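Local coordinates for protein aminotransferase (Paracoccus denitrificans, PDB 4GRX) that probably transfers amino groups between amines or amino acids and keto compounds, as a pyridoxal-phosphate-dependent class III omega-aminotransferase, at residues A234-G239 with S267-C272. Residues are numbered along the deposited sequence; the frame is centred on the assembly and turned at random.
Sequences AEPVMG and SDEVIC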
loop_
_atom_site.group_PDB
_atom_site.type_symbol
_atom_site.label_atom_id
_atom_site.label_comp_id
_atom_site.label_asym_id
_atom_site.label_seq_id
_atom_site.Cartn_x
_atom_site.Cartn_y
_atom_site.Cartn_z
ATOM N N ALA A 234 -8.142 16.859 6.011
ATOM C CA ALA A 234 -7.827 17.112 7.426
ATOM C C ALA A 234 -8.129 15.917 8.296
ATOM O O ALA A 234 -9.183 15.282 8.152
ATOM C CB ALA A 234 -8.589 18.334 7.941
ATOM N N GLU A 235 -7.205 15.614 9.200
ATOM C CA GLU A 235 -7.497 14.755 10.332
ATOM C C GLU A 235 -8.352 15.572 11.302
ATOM O O GLU A 235 -8.030 16.749 11.563
ATOM C CB GLU A 235 -6.216 14.382 11.061
ATOM C CG GLU A 235 -5.239 13.550 10.260
ATOM C CD GLU A 235 -3.825 13.709 10.771
ATOM O OE1 GLU A 235 -3.103 14.545 10.187
ATOM O OE2 GLU A 235 -3.446 13.028 11.758
ATOM N N PRO A 236 -9.440 14.978 11.844
ATOM C CA PRO A 236 -10.211 15.760 12.827
ATOM C C PRO A 236 -9.336 16.183 14.018
ATOM O O PRO A 236 -9.334 17.364 14.400
ATOM C CB PRO A 236 -11.342 14.806 13.243
ATOM C CG PRO A 236 -11.485 13.877 12.081
ATOM C CD PRO A 236 -10.096 13.704 11.511
ATOM N N VAL A 237 -8.599 15.221 14.573
ATOM C CA VAL A 237 -7.574 15.469 15.573
ATOM C C VAL A 237 -6.284 14.967 14.941
ATOM O O VAL A 237 -6.255 13.840 14.437
ATOM C CB VAL A 237 -7.807 14.643 16.853
ATOM C CG1 VAL A 237 -6.757 14.976 17.904
ATOM C CG2 VAL A 237 -9.190 14.874 17.416
ATOM N N MET A 238 -5.232 15.786 14.953
ATOM C CA MET A 238 -3.959 15.400 14.340
ATOM C C MET A 238 -3.234 14.320 15.155
ATOM O O MET A 238 -2.954 14.502 16.333
ATOM C CB MET A 238 -3.075 16.628 14.128
ATOM C CG MET A 238 -3.597 17.590 13.072
ATOM S SD MET A 238 -2.432 18.936 12.791
ATOM C CE MET A 238 -3.016 19.606 11.241
ATOM N N GLY A 239 -2.949 13.187 14.523
ATOM C CA GLY A 239 -2.370 12.036 15.213
ATOM C C GLY A 239 -0.856 12.088 15.308
ATOM O O GLY A 239 -0.302 12.517 16.334
ATOM N N SER A 267 -12.165 13.903 5.065
ATOM C CA SER A 267 -11.792 13.655 6.448
ATOM C C SER A 267 -10.911 12.421 6.597
ATOM O O SER A 267 -11.345 11.294 6.359
ATOM C CB SER A 267 -13.030 13.541 7.345
ATOM O OG SER A 267 -12.631 13.404 8.704
ATOM N N ASP A 268 -9.670 12.643 6.994
ATOM C CA ASP A 268 -8.760 11.540 7.244
ATOM C C ASP A 268 -9.030 10.948 8.633
ATOM O O ASP A 268 -8.562 11.458 9.648
ATOM C CB ASP A 268 -7.303 11.995 7.082
ATOM C CG ASP A 268 -6.328 10.827 7.055
ATOM O OD1 ASP A 268 -6.731 9.708 7.470
ATOM O OD2 ASP A 268 -5.162 11.040 6.639
ATOM N N GLU A 269 -9.801 9.869 8.647
ATOM C CA GLU A 269 -10.228 9.186 9.854
ATOM C C GLU A 269 -9.387 7.932 10.095
ATOM O O GLU A 269 -9.848 6.962 10.707
ATOM C CB GLU A 269 -11.704 8.793 9.723
ATOM C CG GLU A 269 -12.674 9.961 9.561
ATOM C CD GLU A 269 -12.961 10.673 10.874
ATOM O OE1 GLU A 269 -12.458 10.225 11.932
ATOM O OE2 GLU A 269 -13.688 11.682 10.864
ATOM N N VAL A 270 -8.152 7.936 9.617
ATOM C CA VAL A 270 -7.300 6.761 9.777
ATOM C C VAL A 270 -6.996 6.437 11.255
ATOM O O VAL A 270 -6.806 5.270 11.606
ATOM C CB VAL A 270 -6.013 6.851 8.920
ATOM C CG1 VAL A 270 -4.932 5.925 9.447
ATOM C CG2 VAL A 270 -6.319 6.497 7.476
ATOM N N ILE A 271 -6.971 7.465 12.108
ATOM C CA ILE A 271 -6.761 7.286 13.551
ATOM C C ILE A 271 -8.042 7.552 14.344
ATOM O O ILE A 271 -8.260 6.962 15.420
ATOM C CB ILE A 271 -5.631 8.186 14.084
ATOM C CG1 ILE A 271 -4.279 7.600 13.676
ATOM C CG2 ILE A 271 -5.722 8.326 15.597
ATOM C CD1 ILE A 271 -3.124 8.494 14.014
ATOM N N CYS A 272 -8.886 8.427 13.804
ATOM C CA CYS A 272 -10.047 8.894 14.538
ATOM C C CYS A 272 -11.245 7.991 14.301
ATOM O O CYS A 272 -12.222 8.024 15.065
ATOM C CB CYS A 272 -10.348 10.359 14.192
ATOM S SG CYS A 272 -9.085 11.520 14.791
#
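Asp268 N donates to Ala234 O (2.9 Å) where neighbouring parallel strands 229-234 and 265-268 run side by side at the cofactor site of the fold-type I aminotransferase domain. Packing is closest around Pro236. Pro236 CD lies 3.3 Å from Asp268 O, and Pro236 CG meets both Ser267 OG and Glu269 OE2. The Glu269 side chain, bent at chi2 (-78°), crosses the proline ring at about a right angle. Glu269 OE2 accepts from Ser267 OG (3.0 Å) and from Cys283 N, while Glu269 OE1 accepts from Gly282 N. An alanine in place of Glu269 would probably leave Ser267 OG and these two amides without their carboxylate acceptors and open a gap beside Pro236. Asp268 lies beside Glu235. Asp268 OD1 accepts from Val270 N in an Asx turn; Asp268 OD2 bonds His163 and Asn133 and lies close to N1 of the modified Lys297, consistent with the aspartate that family members place there. Toward the bound delta-amino valeric acid the contact is looser, though still buried. Cys272 SG sits 4.0 Å from Val237 CB. The Gly239 end is fixed by its N, which bonds Glu235 OE2 almost straight (179°), and Ile271 CD1 rests 3.8 Å from Gly239 CA.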